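Local structure of oxygen-binding di-iron protein (Treponema denticola ATCC 35404, 6QNM) at residues K18-G23 against L39-G44; R43-L48 against K72-F77; I76-Q81 against A98-S103. The protein probably binds dioxygen at a di-iron centre carried by a metallo-beta-lactamase-like fold, although its physiological role has not been defined. All coordinates share one frame; numbering follows the deposited sequence.

In the fold
The three contacts run in series across one mixed sheet, in the strand order 17-23, 35-42, 45-49, 73-77 and 99-103. Interactions 1 and 2 have centres about 9 Å apart and meet where strands 35-42 and 45-49 pair; I40 O and V47 N, 2.8 Å apart, probably form a hydrogen bond there. Interactions 2 and 3 share I76 and F77, with centres about 12 Å apart, and D74 O lies 2.9 Å from K99 N. Between interactions 1 and 3 the nearest atoms are about 8 Å apart. H80, beyond the shared strand in interaction 3, probably occupies the place of the first metal-binding histidine in metallo-beta-lactamase folds, so this end of the sheet probably lies near the di-iron site.

Interaction 1 of 3, residues K18-G23 against L39-G44; sequences KFIWLG and LIVDRG
F19 and I40 meet obliquely on one side of the sheet: the CD1 corner of the ring lies 3.7 Å from I40 CG1, and CE1 comes nearly as close to the same isoleucine branch. With its CG anti to the backbone N (chi1 -165°), F19 presents this corner, while I40 holds CG1 and CD1 beside it. The other face carries K18, I20, L39 and V41. Here I20 and L39 run side by side in the same direction, with I20 CD1 4.0 Å from L39 CD2; the same I20 methyl reaches across to V41 CG2 at 4.1 Å. L22 CD1 adds a looser approach to L39 CB.

The two strands form an antiparallel beta hairpin, their directions 154° apart. K18 pairs with V41, and I20 with L39, as hydrogen-bonded pairs. I20 N reaches L39 O at 2.8 Å, and L39 N returns to I20 O at 2.9 Å. Between them F19 and I40 are a non-hydrogen-bonded pair, where I40 CA makes a CH...O contact with K18 O at 3.3 Å. Beyond the hairpin, A63 and I64 of helix 57-65 pack against L22, whereas F19 and I40 both touch D157 on the opposite face.

Interaction 2 of 3, residues R43-L48 against K72-F77; sequences RGRGVL and KIDTIF
R45 grips D74 side-on through two nearly straight bonds: NE reaches OD2 at 2.8 Å, and NH1 reaches OD1 at 2.8 Å. Both carboxylate oxygens use their syn lone pairs, and the guanidinium and carboxylate planes differ by only 25°, the geometry of a bidentate salt bridge. Bends at chi2 and chi3 (-55° and -64°) fold the arginine back to bring its NE edge to the acid. K72 CB sits 3.8 Å above the centre of one guanidinium face, and the two side chains cross at about a right angle. Twin bonds of this kind should restrict rotation of both groups.

Behind this pair, strands 45-48 and 73-77 run parallel, as neighbours in a beta-alpha-beta unit whose connection contains helix 57-65. A beta bulge shifts the register between G46 and V47: G46 O accepts from D74 N at 3.0 Å and more weakly from T75 N. Regular parallel pairing follows, with L48 N bonded to T75 O and L48 O to F77 N. On the face covered by W92 of helix 89-95, which touches both L48 and I76, L48 CD1 packs 3.8 Å from I73 CD1, at about a right angle.

Interaction 3 of 3, residues I76-Q81 against A98-S103; sequences IFFSHQ and AKIYIS
Parallel backbone pairing sets I76 beside I100 and F77 beside Y101, with I76 N reaching K99 O at 2.7 Å, Y101 N reaching I76 O at 2.8 Å and F78 N reaching Y101 O at 3.0 Å. These bonds are nearly straight, with N-H...O angles of 162° to 170°.

Beside them, the F78 ring turns its CD2 edge to I100: CG2 of the isoleucine lies 3.6 Å away, near the ring plane. A chi1 of -79° places the ring anti to its carbonyl carbon, with I76 CG2 over one face toward the rim. I102 CD1 comes from further along the strand to F78 CB at 3.8 Å and also nears H80 O. At the other end I76 CG1 meets A98 CB at 4.0 Å.

Where direct pairing stops, a water bridges the two segments: it donates to F78 O and accepts from S103 N, each 2.8 Å away, and makes a weak bond to S79 O. S103 is the N-cap of helix 104-107, its OG bonded to L105 N. The turn is held from outside by S79 OG to D50 OD2 and Q81 OE1 to S149 OG, and Q81 also packs on H148 of the second subunit.

The strands belong to a beta-alpha-beta crossover through helix 89-95. H80, in the turn beyond the strand, probably stands where metallo-beta-lactamase folds carry the first histidine of their metal-binding motif, consistent with a place beside the di-iron site; a metal role for it is inferred.

Interaction 1 of 3, residues K18-G23 against L39-G44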
# COMPACT_ATOMS: atom_id res chain seq x y z
N LYS A 18 -25.36 -2.82 -16.86
CA LYS A 18 -25.67 -3.21 -15.49
C LYS A 18 -24.51 -2.86 -14.58
O LYS A 18 -23.35 -3.05 -14.94
CB LYS A 18 -25.94 -4.72 -15.38
CG LYS A 18 -27.36 -5.17 -15.65
CD LYS A 18 -27.41 -6.69 -15.69
CE LYS A 18 -28.82 -7.22 -15.88
NZ LYS A 18 -29.41 -6.80 -17.18
N PHE A 19 -24.84 -2.34 -13.39
CA PHE A 19 -23.88 -2.15 -12.30
C PHE A 19 -24.34 -3.02 -11.14
O PHE A 19 -25.44 -2.81 -10.61
CB PHE A 19 -23.78 -0.68 -11.89
CG PHE A 19 -22.58 -0.35 -11.04
CD1 PHE A 19 -21.54 0.41 -11.55
CD2 PHE A 19 -22.50 -0.78 -9.72
CE1 PHE A 19 -20.44 0.72 -10.77
CE2 PHE A 19 -21.40 -0.47 -8.94
CZ PHE A 19 -20.37 0.28 -9.46
N ILE A 20 -23.52 -4.00 -10.76
CA ILE A 20 -23.94 -5.10 -9.89
C ILE A 20 -23.06 -5.14 -8.65
O ILE A 20 -21.83 -5.07 -8.74
CB ILE A 20 -23.88 -6.45 -10.63
CG1 ILE A 20 -24.78 -6.42 -11.88
CG2 ILE A 20 -24.27 -7.59 -9.71
CD1 ILE A 20 -24.39 -7.43 -12.94
N TRP A 21 -23.70 -5.29 -7.49
CA TRP A 21 -23.03 -5.57 -6.23
C TRP A 21 -23.14 -7.05 -5.92
O TRP A 21 -24.24 -7.62 -6.00
CB TRP A 21 -23.65 -4.75 -5.09
CG TRP A 21 -23.20 -5.14 -3.69
CD1 TRP A 21 -22.17 -4.58 -2.98
CD2 TRP A 21 -23.79 -6.13 -2.83
NE1 TRP A 21 -22.08 -5.18 -1.74
CE2 TRP A 21 -23.05 -6.13 -1.63
CE3 TRP A 21 -24.85 -7.03 -2.97
CZ2 TRP A 21 -23.35 -6.99 -0.57
CZ3 TRP A 21 -25.14 -7.88 -1.92
CH2 TRP A 21 -24.40 -7.86 -0.73
N LEU A 22 -22.02 -7.69 -5.59
CA LEU A 22 -22.03 -9.08 -5.15
C LEU A 22 -21.49 -9.15 -3.74
O LEU A 22 -20.41 -8.62 -3.46
CB LEU A 22 -21.19 -9.96 -6.08
CG LEU A 22 -21.53 -9.90 -7.57
CD1 LEU A 22 -20.38 -10.45 -8.40
CD2 LEU A 22 -22.82 -10.63 -7.85
N GLY A 23 -22.24 -9.79 -2.85
CA GLY A 23 -21.79 -9.94 -1.48
C GLY A 23 -22.54 -11.05 -0.78
O GLY A 23 -23.43 -11.68 -1.34
N LEU A 39 -19.27 -5.41 -10.08
CA LEU A 39 -19.18 -5.88 -11.45
C LEU A 39 -20.03 -5.00 -12.35
O LEU A 39 -21.18 -4.70 -12.03
CB LEU A 39 -19.64 -7.34 -11.55
CG LEU A 39 -19.88 -7.92 -12.95
CD1 LEU A 39 -18.57 -8.27 -13.63
CD2 LEU A 39 -20.78 -9.14 -12.89
N ILE A 40 -19.44 -4.57 -13.47
CA ILE A 40 -20.16 -3.86 -14.51
C ILE A 40 -20.29 -4.80 -15.70
O ILE A 40 -19.31 -5.46 -16.08
CB ILE A 40 -19.44 -2.56 -14.92
CG1 ILE A 40 -19.40 -1.58 -13.75
CG2 ILE A 40 -20.12 -1.92 -16.13
CD1 ILE A 40 -18.54 -0.35 -14.01
N VAL A 41 -21.49 -4.89 -16.26
CA VAL A 41 -21.72 -5.62 -17.50
C VAL A 41 -22.27 -4.63 -18.51
O VAL A 41 -23.26 -3.95 -18.24
CB VAL A 41 -22.67 -6.81 -17.30
CG1 VAL A 41 -22.91 -7.53 -18.63
CG2 VAL A 41 -22.10 -7.78 -16.28
N ASP A 42 -21.61 -4.55 -19.67
CA ASP A 42 -22.00 -3.63 -20.72
C ASP A 42 -22.04 -4.40 -22.03
O ASP A 42 -21.02 -4.93 -22.47
CB ASP A 42 -21.04 -2.44 -20.81
CG ASP A 42 -21.53 -1.38 -21.75
OD1 ASP A 42 -21.41 -1.58 -22.98
OD2 ASP A 42 -22.06 -0.35 -21.27
N ARG A 43 -23.22 -4.43 -22.65
CA ARG A 43 -23.55 -5.41 -23.69
C ARG A 43 -23.32 -6.78 -23.06
O ARG A 43 -23.99 -7.09 -22.06
CB ARG A 43 -22.75 -5.11 -24.96
CG ARG A 43 -22.99 -3.72 -25.53
CD ARG A 43 -24.31 -3.65 -26.29
NE ARG A 43 -24.82 -2.28 -26.40
CZ ARG A 43 -24.83 -1.57 -27.52
NH1 ARG A 43 -25.31 -0.33 -27.52
NH2 ARG A 43 -24.36 -2.09 -28.65
N GLY A 44 -22.42 -7.60 -23.56
CA GLY A 44 -22.19 -8.86 -22.88
C GLY A 44 -20.81 -8.98 -22.27
O GLY A 44 -20.35 -10.09 -22.01

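Interaction 2 of 3, residues R43-L48 against K72-F77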
# COMPACT_ATOMS: atom_id res chain seq x y z
N ARG A 43 -23.22 -4.43 -22.65
CA ARG A 43 -23.55 -5.41 -23.69
C ARG A 43 -23.32 -6.78 -23.06
O ARG A 43 -23.99 -7.09 -22.06
CB ARG A 43 -22.75 -5.11 -24.96
CG ARG A 43 -22.99 -3.72 -25.53
CD ARG A 43 -24.31 -3.65 -26.29
NE ARG A 43 -24.82 -2.28 -26.40
CZ ARG A 43 -24.83 -1.57 -27.52
NH1 ARG A 43 -25.31 -0.33 -27.52
NH2 ARG A 43 -24.36 -2.09 -28.65
N GLY A 44 -22.42 -7.60 -23.56
CA GLY A 44 -22.19 -8.86 -22.88
C GLY A 44 -20.81 -8.98 -22.27
O GLY A 44 -20.35 -10.09 -22.01
N ARG A 45 -20.15 -7.85 -22.04
CA ARG A 45 -18.77 -7.81 -21.58
C ARG A 45 -18.69 -7.29 -20.15
O ARG A 45 -19.50 -6.47 -19.71
CB ARG A 45 -17.91 -6.94 -22.50
CG ARG A 45 -18.20 -7.13 -23.98
CD ARG A 45 -18.09 -8.59 -24.39
NE ARG A 45 -16.74 -9.11 -24.23
CZ ARG A 45 -16.34 -10.30 -24.67
NH1 ARG A 45 -15.09 -10.70 -24.49
NH2 ARG A 45 -17.20 -11.10 -25.30
N GLY A 46 -17.69 -7.78 -19.41
CA GLY A 46 -17.58 -7.55 -17.99
C GLY A 46 -16.42 -6.64 -17.61
O GLY A 46 -15.39 -6.61 -18.29
N VAL A 47 -16.61 -5.89 -16.52
CA VAL A 47 -15.57 -5.11 -15.87
C VAL A 47 -15.58 -5.48 -14.39
O VAL A 47 -16.63 -5.42 -13.75
CB VAL A 47 -15.78 -3.60 -16.04
CG1 VAL A 47 -14.66 -2.81 -15.35
CG2 VAL A 47 -15.89 -3.22 -17.52
N LEU A 48 -14.42 -5.85 -13.86
CA LEU A 48 -14.27 -6.17 -12.44
C LEU A 48 -13.57 -5.01 -11.74
O LEU A 48 -12.54 -4.52 -12.21
CB LEU A 48 -13.46 -7.45 -12.24
CG LEU A 48 -14.18 -8.79 -12.45
CD1 LEU A 48 -13.20 -9.93 -12.30
CD2 LEU A 48 -15.33 -8.93 -11.45
N LYS A 72 -15.87 -13.46 -20.64
CA LYS A 72 -16.20 -12.18 -21.23
C LYS A 72 -15.84 -10.99 -20.35
O LYS A 72 -16.28 -9.87 -20.62
CB LYS A 72 -17.68 -12.15 -21.60
CG LYS A 72 -18.09 -13.41 -22.36
CD LYS A 72 -19.42 -13.27 -23.08
CE LYS A 72 -19.77 -14.57 -23.81
NZ LYS A 72 -20.88 -14.41 -24.78
N ILE A 73 -15.05 -11.20 -19.30
CA ILE A 73 -14.55 -10.09 -18.51
C ILE A 73 -13.32 -9.54 -19.24
O ILE A 73 -12.29 -10.21 -19.32
CB ILE A 73 -14.21 -10.52 -17.08
CG1 ILE A 73 -15.48 -10.93 -16.33
CG2 ILE A 73 -13.50 -9.39 -16.35
CD1 ILE A 73 -15.22 -11.60 -15.01
N ASP A 74 -13.45 -8.33 -19.78
CA ASP A 74 -12.40 -7.72 -20.59
C ASP A 74 -11.51 -6.76 -19.81
O ASP A 74 -10.40 -6.46 -20.27
CB ASP A 74 -13.01 -6.94 -21.76
CG ASP A 74 -13.89 -7.81 -22.64
OD1 ASP A 74 -13.65 -9.03 -22.71
OD2 ASP A 74 -14.82 -7.26 -23.25
N THR A 75 -11.96 -6.26 -18.67
CA THR A 75 -11.29 -5.18 -17.98
C THR A 75 -11.30 -5.43 -16.48
O THR A 75 -12.34 -5.80 -15.92
CB THR A 75 -11.96 -3.84 -18.29
OG1 THR A 75 -11.80 -3.54 -19.68
CG2 THR A 75 -11.36 -2.72 -17.46
N ILE A 76 -10.15 -5.25 -15.84
CA ILE A 76 -10.04 -5.26 -14.39
C ILE A 76 -9.50 -3.91 -13.95
O ILE A 76 -8.50 -3.43 -14.49
CB ILE A 76 -9.13 -6.40 -13.89
CG1 ILE A 76 -9.75 -7.76 -14.17
CG2 ILE A 76 -8.83 -6.23 -12.41
CD1 ILE A 76 -8.85 -8.92 -13.80
N PHE A 77 -10.17 -3.30 -12.98
CA PHE A 77 -9.77 -2.00 -12.46
C PHE A 77 -9.27 -2.17 -11.04
O PHE A 77 -9.96 -2.76 -10.20
CB PHE A 77 -10.94 -1.01 -12.49
CG PHE A 77 -10.64 0.28 -11.77
CD1 PHE A 77 -9.98 1.31 -12.42
CD2 PHE A 77 -11.02 0.47 -10.45
CE1 PHE A 77 -9.70 2.50 -11.77
CE2 PHE A 77 -10.75 1.64 -9.79
CZ PHE A 77 -10.08 2.66 -10.45

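Interaction 3 of 3, residues I76-Q81 against A98-S103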
# COMPACT_ATOMS: atom_id res chain seq x y z
N ILE A 76 -10.15 -5.25 -15.84
CA ILE A 76 -10.04 -5.26 -14.39
C ILE A 76 -9.50 -3.91 -13.95
O ILE A 76 -8.50 -3.43 -14.49
CB ILE A 76 -9.13 -6.40 -13.89
CG1 ILE A 76 -9.75 -7.76 -14.17
CG2 ILE A 76 -8.83 -6.23 -12.41
CD1 ILE A 76 -8.85 -8.92 -13.80
N PHE A 77 -10.17 -3.30 -12.98
CA PHE A 77 -9.77 -2.00 -12.46
C PHE A 77 -9.27 -2.17 -11.04
O PHE A 77 -9.96 -2.76 -10.20
CB PHE A 77 -10.94 -1.01 -12.49
CG PHE A 77 -10.64 0.28 -11.77
CD1 PHE A 77 -9.98 1.31 -12.42
CD2 PHE A 77 -11.02 0.47 -10.45
CE1 PHE A 77 -9.70 2.50 -11.77
CE2 PHE A 77 -10.75 1.64 -9.79
CZ PHE A 77 -10.08 2.66 -10.45
N PHE A 78 -8.08 -1.64 -10.77
CA PHE A 78 -7.51 -1.64 -9.43
C PHE A 78 -7.41 -0.20 -8.96
O PHE A 78 -6.75 0.63 -9.61
CB PHE A 78 -6.15 -2.32 -9.41
CG PHE A 78 -6.22 -3.82 -9.39
CD1 PHE A 78 -6.93 -4.48 -8.40
CD2 PHE A 78 -5.58 -4.58 -10.36
CE1 PHE A 78 -7.00 -5.86 -8.38
CE2 PHE A 78 -5.65 -5.96 -10.34
CZ PHE A 78 -6.36 -6.60 -9.36
N SER A 79 -8.05 0.10 -7.83
CA SER A 79 -8.02 1.46 -7.30
C SER A 79 -6.62 1.87 -6.88
O SER A 79 -6.25 3.04 -6.99
CB SER A 79 -9.00 1.58 -6.12
OG SER A 79 -8.72 0.61 -5.14
N HIS A 80 -5.82 0.92 -6.40
CA HIS A 80 -4.46 1.19 -5.98
C HIS A 80 -3.73 -0.14 -5.90
O HIS A 80 -4.27 -1.19 -6.26
CB HIS A 80 -4.43 1.92 -4.63
CG HIS A 80 -5.01 1.12 -3.50
ND1 HIS A 80 -4.24 0.40 -2.62
CD2 HIS A 80 -6.30 0.94 -3.12
CE1 HIS A 80 -5.03 -0.20 -1.74
NE2 HIS A 80 -6.28 0.12 -2.02
N GLN A 81 -2.48 -0.08 -5.45
CA GLN A 81 -1.74 -1.30 -5.22
C GLN A 81 -2.18 -1.83 -3.86
O GLN A 81 -2.38 -1.05 -2.92
CB GLN A 81 -0.22 -1.04 -5.27
CG GLN A 81 0.49 -0.77 -3.94
CD GLN A 81 0.13 0.58 -3.32
OE1 GLN A 81 -0.80 1.27 -3.76
NE2 GLN A 81 0.88 0.97 -2.30
N ALA A 98 -8.48 -10.48 -19.44
CA ALA A 98 -8.78 -9.07 -19.25
C ALA A 98 -7.52 -8.21 -19.18
O ALA A 98 -6.44 -8.66 -18.78
CB ALA A 98 -9.59 -8.86 -17.97
N LYS A 99 -7.67 -6.95 -19.58
CA LYS A 99 -6.69 -5.91 -19.33
C LYS A 99 -6.83 -5.40 -17.90
O LYS A 99 -7.93 -5.35 -17.35
CB LYS A 99 -6.87 -4.73 -20.29
CG LYS A 99 -6.98 -5.13 -21.76
CD LYS A 99 -7.86 -4.14 -22.52
CE LYS A 99 -9.33 -4.43 -22.33
NZ LYS A 99 -10.16 -3.18 -22.38
N ILE A 100 -5.71 -5.01 -17.30
CA ILE A 100 -5.68 -4.49 -15.94
C ILE A 100 -5.33 -3.01 -16.01
O ILE A 100 -4.28 -2.64 -16.55
CB ILE A 100 -4.68 -5.25 -15.06
CG1 ILE A 100 -5.15 -6.68 -14.84
CG2 ILE A 100 -4.49 -4.53 -13.74
CD1 ILE A 100 -4.30 -7.45 -13.85
N TYR A 101 -6.22 -2.16 -15.49
CA TYR A 101 -5.96 -0.73 -15.40
C TYR A 101 -5.55 -0.41 -13.97
O TYR A 101 -6.26 -0.76 -13.02
CB TYR A 101 -7.19 0.09 -15.78
CG TYR A 101 -7.56 0.04 -17.25
CD1 TYR A 101 -8.27 -1.03 -17.77
CD2 TYR A 101 -7.21 1.07 -18.12
CE1 TYR A 101 -8.61 -1.09 -19.11
CE2 TYR A 101 -7.55 1.03 -19.46
CZ TYR A 101 -8.26 -0.06 -19.94
OH TYR A 101 -8.60 -0.12 -21.27
N ILE A 102 -4.41 0.26 -13.81
CA ILE A 102 -3.92 0.65 -12.50
C ILE A 102 -3.03 1.87 -12.68
O ILE A 102 -2.50 2.12 -13.77
CB ILE A 102 -3.16 -0.52 -11.81
CG1 ILE A 102 -2.95 -0.25 -10.32
CG2 ILE A 102 -1.83 -0.79 -12.52
CD1 ILE A 102 -2.42 -1.44 -9.56
N SER A 103 -2.87 2.64 -11.60
CA SER A 103 -2.07 3.85 -11.65
C SER A 103 -0.68 3.56 -12.20
O SER A 103 -0.11 2.49 -11.95
CB SER A 103 -1.96 4.47 -10.25
OG SER A 103 -0.92 5.43 -10.19
O HOH W 1 -4.80 2.69 -9.56